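NAD-dependent aldehyde dehydrogenase (Sinorhizobium meliloti, PDB 3U4J) probably oxidises aldehydes to carboxylic acids with NAD or NADP as electron acceptor. Local coordinates at residues 55-67 with 224-238. Sequence-based numbering, arbitrary orientation.
Sequences WPEASADDVRKAV and VTGYGDPAGQVLAED
Val63 and Val234 lie alongside one another, pointing opposite ways, CG1 to CG1 at 3.7 Å, where helix 60-67 packs on helix 231-237 of the Rossmann-type nucleotide-binding domain expected of an aldehyde dehydrogenase. The axes cross at -40°. Val63 CG1, anti to its own N (chi1 179°), faces Val234, while its CG2 reaches Ala231; Val234 CG2 lies against Ala60 CB, which also touches the Pro230 ring. Next to this group, Ala66 CB meets Val224 CG1 at 3.5 Å, and both side chains rest on Val193 of strand 191-195. Hydrogen bonds tie the end of strand 51-56 and the turn after it to the loop before helix 231-237. Thr225 OG1 donates to Pro56 O (2.7 Å), tilted 27° from the carbonyl plane, and Ala58 N donates to Thr225 O (2.8 Å). One water links Ala58 O to Tyr227 N. Ser59 and Asp62 form a capping box at the start of helix 60-67. At the outer end the extended Glu57 chain brings OE2 in plane to the Tyr227 ring edge, while OE1 bonds to Ser38 OG. An alanine in place of Glu57 would probably deprive Ser38 OG of this partner and uncover the Tyr227 edge. Carboxylate and ring stand nearly perpendicular, with Glu57 OE2 3.5 Å from Tyr227 CE2.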
ATOM      1  N   TRP A  55      13.954 -40.524 -13.230  1.00 10.47           N
ATOM      2  CA  TRP A  55      13.141 -39.604 -13.996  1.00 10.36           C
ATOM      3  C   TRP A  55      13.798 -39.381 -15.344  1.00 10.54           C
ATOM      4  O   TRP A  55      14.988 -39.693 -15.502  1.00  9.80           O
ATOM      5  CB  TRP A  55      12.982 -38.247 -13.251  1.00  9.77           C
ATOM      6  CG  TRP A  55      14.162 -37.894 -12.424  1.00  8.68           C
ATOM      7  CD1 TRP A  55      15.336 -37.367 -12.861  1.00 10.69           C
ATOM      8  CD2 TRP A  55      14.306 -38.088 -11.022  1.00  8.71           C
ATOM      9  NE1 TRP A  55      16.203 -37.216 -11.829  1.00  9.19           N
ATOM     10  CE2 TRP A  55      15.593 -37.639 -10.675  1.00  9.79           C
ATOM     11  CE3 TRP A  55      13.468 -38.596 -10.021  1.00  7.49           C
ATOM     12  CZ2 TRP A  55      16.073 -37.675  -9.373  1.00  7.21           C
ATOM     13  CZ3 TRP A  55      13.938 -38.617  -8.707  1.00  8.94           C
ATOM     14  CH2 TRP A  55      15.228 -38.161  -8.399  1.00 10.11           C
ATOM     15  N   PRO A  56      13.064 -38.781 -16.295  1.00  9.77           N
ATOM     16  CA  PRO A  56      13.621 -38.642 -17.625  1.00 10.63           C
ATOM     17  C   PRO A  56      14.834 -37.732 -17.668  1.00 12.25           C
ATOM     18  O   PRO A  56      15.008 -36.835 -16.801  1.00 10.97           O
ATOM     19  CB  PRO A  56      12.475 -38.016 -18.431  1.00 10.63           C
ATOM     20  CG  PRO A  56      11.243 -38.489 -17.742  1.00  9.72           C
ATOM     21  CD  PRO A  56      11.637 -38.409 -16.269  1.00 11.05           C
ATOM     22  N   GLU A  57      15.675 -37.988 -18.667  1.00 11.46           N
ATOM     23  CA  GLU A  57      16.754 -37.089 -18.988  1.00 12.92           C
ATOM     24  C   GLU A  57      16.252 -36.300 -20.177  1.00 13.06           C
ATOM     25  O   GLU A  57      16.283 -36.808 -21.302  1.00 12.18           O
ATOM     26  CB  GLU A  57      18.017 -37.882 -19.351  1.00 13.44           C
ATOM     27  CG  GLU A  57      19.158 -36.991 -19.837  1.00 13.91           C
ATOM     28  CD  GLU A  57      20.393 -37.776 -20.342  1.00 19.04           C
ATOM     29  OE1 GLU A  57      20.421 -39.038 -20.299  1.00 16.89           O
ATOM     30  OE2 GLU A  57      21.333 -37.092 -20.797  1.00 18.71           O
ATOM     31  N   ALA A  58      15.775 -35.072 -19.948  1.00 12.05           N
ATOM     32  CA  ALA A  58      15.154 -34.318 -21.038  1.00 12.45           C
ATOM     33  C   ALA A  58      16.189 -33.854 -22.060  1.00 12.86           C
ATOM     34  O   ALA A  58      17.304 -33.478 -21.701  1.00 12.07           O
ATOM     35  CB  ALA A  58      14.351 -33.108 -20.512  1.00 13.25           C
ATOM     36  N   SER A  59      15.782 -33.894 -23.324  1.00 12.50           N
ATOM     37  CA  SER A  59      16.508 -33.273 -24.417  1.00 12.86           C
ATOM     38  C   SER A  59      16.053 -31.810 -24.510  1.00 12.88           C
ATOM     39  O   SER A  59      15.001 -31.442 -23.955  1.00 11.88           O
ATOM     40  CB  SER A  59      16.137 -33.994 -25.730  1.00 12.51           C
ATOM     41  OG  SER A  59      14.869 -33.519 -26.162  1.00 10.39           O
ATOM     42  N   ALA A  60      16.815 -30.993 -25.237  1.00 12.55           N
ATOM     43  CA  ALA A  60      16.414 -29.605 -25.521  1.00 13.49           C
ATOM     44  C   ALA A  60      15.012 -29.540 -26.117  1.00 14.12           C
ATOM     45  O   ALA A  60      14.215 -28.668 -25.761  1.00 12.97           O
ATOM     46  CB  ALA A  60      17.446 -28.895 -26.466  1.00 13.29           C
ATOM     47  N   ASP A  61      14.697 -30.473 -27.013  1.00 13.98           N
ATOM     48  CA  ASP A  61      13.362 -30.498 -27.607  1.00 14.17           C
ATOM     49  C   ASP A  61      12.245 -30.853 -26.618  1.00 13.14           C
ATOM     50  O   ASP A  61      11.134 -30.348 -26.746  1.00 12.41           O
ATOM     51  CB  ASP A  61      13.317 -31.461 -28.797  1.00 16.01           C
ATOM     52  CG  ASP A  61      14.037 -30.894 -30.030  1.00 20.28           C
ATOM     53  OD1 ASP A  61      13.835 -29.700 -30.343  1.00 25.22           O
ATOM     54  OD2 ASP A  61      14.797 -31.642 -30.684  1.00 27.04           O
ATOM     55  N   ASP A  62      12.519 -31.754 -25.680  1.00 11.90           N
ATOM     56  CA  ASP A  62      11.543 -32.074 -24.623  1.00 12.53           C
ATOM     57  C   ASP A  62      11.192 -30.791 -23.839  1.00 12.32           C
ATOM     58  O   ASP A  62      10.022 -30.534 -23.570  1.00 12.73           O
ATOM     59  CB  ASP A  62      12.094 -33.144 -23.646  1.00 11.43           C
ATOM     60  CG  ASP A  62      12.299 -34.534 -24.310  1.00 13.13           C
ATOM     61  OD1 ASP A  62      13.279 -35.236 -23.931  1.00 15.01           O
ATOM     62  OD2 ASP A  62      11.499 -34.943 -25.183  1.00 11.39           O
ATOM     63  N   VAL A  63      12.208 -29.983 -23.526  1.00 12.14           N
ATOM     64  CA  VAL A  63      12.018 -28.749 -22.761  1.00 12.09           C
ATOM     65  C   VAL A  63      11.234 -27.711 -23.545  1.00 12.51           C
ATOM     66  O   VAL A  63      10.342 -27.072 -22.992  1.00 12.07           O
ATOM     67  CB  VAL A  63      13.352 -28.188 -22.185  1.00 12.37           C
ATOM     68  CG1 VAL A  63      13.099 -26.879 -21.401  1.00 11.81           C
ATOM     69  CG2 VAL A  63      13.986 -29.211 -21.265  1.00 11.63           C
ATOM     70  N   ARG A  64      11.512 -27.580 -24.846  1.00 12.61           N
ATOM     71  CA  ARG A  64      10.756 -26.646 -25.683  1.00 13.08           C
ATOM     72  C   ARG A  64       9.284 -27.013 -25.773  1.00 12.40           C
ATOM     73  O   ARG A  64       8.435 -26.120 -25.807  1.00 12.63           O
ATOM     74  CB  ARG A  64      11.372 -26.519 -27.088  1.00 14.09           C
ATOM     75  CG  ARG A  64      12.733 -25.791 -27.111  1.00 17.03           C
ATOM     76  CD  ARG A  64      13.306 -25.685 -28.560  1.00 23.71           C
ATOM     77  NE  ARG A  64      14.767 -25.664 -28.509  1.00 26.61           N
ATOM     78  CZ  ARG A  64      15.549 -26.637 -28.951  1.00 29.38           C
ATOM     79  NH1 ARG A  64      15.041 -27.712 -29.531  1.00 28.55           N
ATOM     80  NH2 ARG A  64      16.859 -26.518 -28.835  1.00 33.60           N
ATOM     81  N   LYS A  65       8.980 -28.314 -25.800  1.00 12.07           N
ATOM     82  CA  LYS A  65       7.587 -28.784 -25.708  1.00 11.71           C
ATOM     83  C   LYS A  65       6.860 -28.292 -24.441  1.00 10.77           C
ATOM     84  O   LYS A  65       5.689 -27.932 -24.497  1.00  9.91           O
ATOM     85  CB  LYS A  65       7.512 -30.311 -25.720  1.00 12.87           C
ATOM     86  CG  LYS A  65       7.482 -30.923 -27.145  1.00 18.11           C
ATOM     87  CD  LYS A  65       7.346 -32.456 -27.124  1.00 21.23           C
ATOM     88  CE  LYS A  65       7.727 -33.073 -28.500  1.00 24.64           C
ATOM     89  NZ  LYS A  65       7.897 -34.562 -28.387  1.00 26.29           N
ATOM     90  N   ALA A  66       7.532 -28.362 -23.299  1.00 10.11           N
ATOM     91  CA  ALA A  66       6.976 -27.841 -22.041  1.00 10.25           C
ATOM     92  C   ALA A  66       6.730 -26.330 -22.112  1.00  9.39           C
ATOM     93  O   ALA A  66       5.664 -25.843 -21.710  1.00  9.78           O
ATOM     94  CB  ALA A  66       7.920 -28.163 -20.906  1.00 10.33           C
ATOM     95  N   VAL A  67       7.726 -25.603 -22.622  1.00  9.75           N
ATOM     96  CA  VAL A  67       7.609 -24.174 -22.897  1.00  9.56           C
ATOM     97  C   VAL A  67       6.429 -23.894 -23.814  1.00  9.80           C
ATOM     98  O   VAL A  67       5.644 -22.963 -23.562  1.00  9.47           O
ATOM     99  CB  VAL A  67       8.936 -23.589 -23.507  1.00  9.69           C
ATOM    100  CG1 VAL A  67       8.764 -22.116 -23.939  1.00  9.57           C
ATOM    101  CG2 VAL A  67      10.099 -23.718 -22.507  1.00  8.28           C
ATOM    102  N   VAL A 224       9.871 -30.497 -16.046  1.00  9.55           N
ATOM    103  CA  VAL A 224      10.838 -31.217 -16.867  1.00 10.06           C
ATOM    104  C   VAL A 224      12.026 -31.580 -15.979  1.00 10.25           C
ATOM    105  O   VAL A 224      12.317 -30.885 -14.997  1.00 10.47           O
ATOM    106  CB  VAL A 224      11.275 -30.395 -18.116  1.00 10.09           C
ATOM    107  CG1 VAL A 224      10.106 -30.218 -19.072  1.00 11.68           C
ATOM    108  CG2 VAL A 224      11.845 -29.023 -17.717  1.00 10.43           C
ATOM    109  N   THR A 225      12.688 -32.683 -16.310  1.00 10.43           N
ATOM    110  CA  THR A 225      13.796 -33.184 -15.515  1.00 10.20           C
ATOM    111  C   THR A 225      14.991 -33.473 -16.431  1.00 11.10           C
ATOM    112  O   THR A 225      14.837 -33.704 -17.649  1.00 10.02           O
ATOM    113  CB  THR A 225      13.402 -34.455 -14.725  1.00 10.70           C
ATOM    114  OG1 THR A 225      12.956 -35.481 -15.635  1.00 11.90           O
ATOM    115  CG2 THR A 225      12.255 -34.139 -13.726  1.00 10.48           C
ATOM    116  N   GLY A 226      16.176 -33.467 -15.851  1.00 10.95           N
ATOM    117  CA  GLY A 226      17.365 -33.639 -16.658  1.00 12.23           C
ATOM    118  C   GLY A 226      18.578 -33.023 -15.997  1.00 13.14           C
ATOM    119  O   GLY A 226      18.526 -32.590 -14.822  1.00 12.20           O
ATOM    120  N   TYR A 227      19.675 -32.961 -16.750  1.00 13.16           N
ATOM    121  CA  TYR A 227      20.869 -32.328 -16.206  1.00 14.32           C
ATOM    122  C   TYR A 227      20.715 -30.811 -16.222  1.00 13.89           C
ATOM    123  O   TYR A 227      19.670 -30.293 -16.676  1.00 13.29           O
ATOM    124  CB  TYR A 227      22.116 -32.822 -16.951  1.00 14.63           C
ATOM    125  CG  TYR A 227      22.363 -34.279 -16.701  1.00 14.84           C
ATOM    126  CD1 TYR A 227      22.809 -34.722 -15.458  1.00 15.95           C
ATOM    127  CD2 TYR A 227      22.146 -35.227 -17.703  1.00 16.49           C
ATOM    128  CE1 TYR A 227      23.035 -36.083 -15.220  1.00 17.82           C
ATOM    129  CE2 TYR A 227      22.369 -36.590 -17.470  1.00 17.23           C
ATOM    130  CZ  TYR A 227      22.819 -37.002 -16.235  1.00 19.41           C
ATOM    131  OH  TYR A 227      23.058 -38.343 -15.984  1.00 22.19           O
ATOM    132  N   GLY A 228      21.728 -30.094 -15.727  1.00 14.59           N
ATOM    133  CA  GLY A 228      21.677 -28.622 -15.714  1.00 16.36           C
ATOM    134  C   GLY A 228      21.395 -28.063 -17.108  1.00 18.19           C
ATOM    135  O   GLY A 228      20.541 -27.188 -17.296  1.00 18.28           O
ATOM    136  N   ASP A 229      22.119 -28.575 -18.099  1.00 18.54           N
ATOM    137  CA  ASP A 229      21.823 -28.266 -19.494  1.00 19.51           C
ATOM    138  C   ASP A 229      21.416 -29.578 -20.164  1.00 19.38           C
ATOM    139  O   ASP A 229      21.799 -30.656 -19.698  1.00 19.51           O
ATOM    140  CB  ASP A 229      23.040 -27.636 -20.196  1.00 19.95           C
ATOM    141  CG  ASP A 229      23.304 -26.198 -19.743  1.00 23.35           C
ATOM    142  OD1 ASP A 229      22.344 -25.460 -19.408  1.00 27.45           O
ATOM    143  OD2 ASP A 229      24.479 -25.795 -19.706  1.00 27.18           O
ATOM    144  N   PRO A 230      20.631 -29.509 -21.247  1.00 18.38           N
ATOM    145  CA  PRO A 230      20.049 -28.378 -21.986  1.00 17.77           C
ATOM    146  C   PRO A 230      18.964 -27.534 -21.286  1.00 16.95           C
ATOM    147  O   PRO A 230      18.732 -26.406 -21.713  1.00 16.71           O
ATOM    148  CB  PRO A 230      19.393 -29.071 -23.187  1.00 18.13           C
ATOM    149  CG  PRO A 230      19.161 -30.480 -22.721  1.00 18.02           C
ATOM    150  CD  PRO A 230      20.409 -30.774 -21.967  1.00 18.29           C
ATOM    151  N   ALA A 231      18.284 -28.062 -20.263  1.00 16.34           N
ATOM    152  CA  ALA A 231      17.130 -27.336 -19.679  1.00 15.49           C
ATOM    153  C   ALA A 231      17.421 -25.850 -19.388  1.00 15.02           C
ATOM    154  O   ALA A 231      16.680 -24.961 -19.818  1.00 14.47           O
ATOM    155  CB  ALA A 231      16.631 -28.031 -18.431  1.00 15.51           C
ATOM    156  N   GLY A 232      18.516 -25.597 -18.675  1.00 14.64           N
ATOM    157  CA  GLY A 232      18.886 -24.256 -18.259  1.00 15.26           C
ATOM    158  C   GLY A 232      19.097 -23.292 -19.414  1.00 15.89           C
ATOM    159  O   GLY A 232      18.512 -22.215 -19.433  1.00 15.46           O
ATOM    160  N   GLN A 233      19.915 -23.687 -20.382  1.00 16.49           N
ATOM    161  CA  GLN A 233      20.099 -22.900 -21.615  1.00 18.16           C
ATOM    162  C   GLN A 233      18.794 -22.670 -22.372  1.00 17.09           C
ATOM    163  O   GLN A 233      18.529 -21.557 -22.812  1.00 16.55           O
ATOM    164  CB  GLN A 233      21.133 -23.537 -22.554  1.00 18.84           C
ATOM    165  CG  GLN A 233      22.556 -23.440 -22.041  1.00 25.69           C
ATOM    166  CD  GLN A 233      23.622 -23.546 -23.126  1.00 33.10           C
ATOM    167  OE1 GLN A 233      23.549 -24.399 -24.034  1.00 36.41           O
ATOM    168  NE2 GLN A 233      24.643 -22.690 -23.022  1.00 34.37           N
ATOM    169  N   VAL A 234      17.976 -23.709 -22.522  1.00 16.76           N
ATOM    170  CA  VAL A 234      16.712 -23.540 -23.240  1.00 15.55           C
ATOM    171  C   VAL A 234      15.814 -22.517 -22.543  1.00 15.20           C
ATOM    172  O   VAL A 234      15.332 -21.595 -23.189  1.00 15.28           O
ATOM    173  CB  VAL A 234      15.960 -24.861 -23.461  1.00 16.17           C
ATOM    174  CG1 VAL A 234      14.510 -24.591 -23.973  1.00 15.87           C
ATOM    175  CG2 VAL A 234      16.735 -25.741 -24.444  1.00 16.53           C
ATOM    176  N   LEU A 235      15.612 -22.666 -21.234  1.00 14.37           N
ATOM    177  CA  LEU A 235      14.761 -21.715 -20.489  1.00 13.54           C
ATOM    178  C   LEU A 235      15.283 -20.277 -20.579  1.00 14.18           C
ATOM    179  O   LEU A 235      14.499 -19.337 -20.739  1.00 13.17           O
ATOM    180  CB  LEU A 235      14.569 -22.151 -19.035  1.00 13.37           C
ATOM    181  CG  LEU A 235      13.719 -23.427 -18.890  1.00 11.61           C
ATOM    182  CD1 LEU A 235      13.714 -23.898 -17.442  1.00 12.02           C
ATOM    183  CD2 LEU A 235      12.285 -23.222 -19.419  1.00 11.71           C
ATOM    184  N   ALA A 236      16.609 -20.113 -20.543  1.00 14.15           N
ATOM    185  CA  ALA A 236      17.178 -18.772 -20.607  1.00 14.81           C
ATOM    186  C   ALA A 236      17.260 -18.174 -22.028  1.00 16.16           C
ATOM    187  O   ALA A 236      17.294 -16.930 -22.188  1.00 15.66           O
ATOM    188  CB  ALA A 236      18.527 -18.743 -19.892  1.00 15.16           C
ATOM    189  N   GLU A 237      17.274 -19.025 -23.061  1.00 16.37           N
ATOM    190  CA  GLU A 237      17.261 -18.468 -24.433  1.00 18.08           C
ATOM    191  C   GLU A 237      15.942 -18.538 -25.217  1.00 17.64           C
ATOM    192  O   GLU A 237      15.755 -17.758 -26.145  1.00 17.88           O
ATOM    193  CB  GLU A 237      18.487 -18.897 -25.272  1.00 18.93           C
ATOM    194  CG  GLU A 237      18.889 -20.344 -25.150  1.00 23.33           C
ATOM    195  CD  GLU A 237      20.237 -20.687 -25.834  1.00 27.80           C
ATOM    196  OE1 GLU A 237      21.313 -20.232 -25.365  1.00 30.16           O
ATOM    197  OE2 GLU A 237      20.203 -21.453 -26.821  1.00 26.81           O
ATOM    198  N   ASP A 238      15.005 -19.408 -24.835  1.00 17.18           N
ATOM    199  CA  ASP A 238      13.816 -19.598 -25.666  1.00 18.20           C
ATOM    200  C   ASP A 238      12.980 -18.304 -25.761  1.00 17.88           C
ATOM    201  O   ASP A 238      12.657 -17.717 -24.741  1.00 18.61           O
ATOM    202  CB  ASP A 238      12.959 -20.760 -25.132  1.00 18.80           C
ATOM    203  CG  ASP A 238      11.884 -21.193 -26.113  1.00 19.61           C
ATOM    204  OD1 ASP A 238      11.973 -22.335 -26.580  1.00 25.43           O
ATOM    205  OD2 ASP A 238      10.964 -20.421 -26.441  1.00 19.92           O
TER
HETATM  206  O   HOH W   1      18.970 -33.455 -19.672  1.00 15.01           O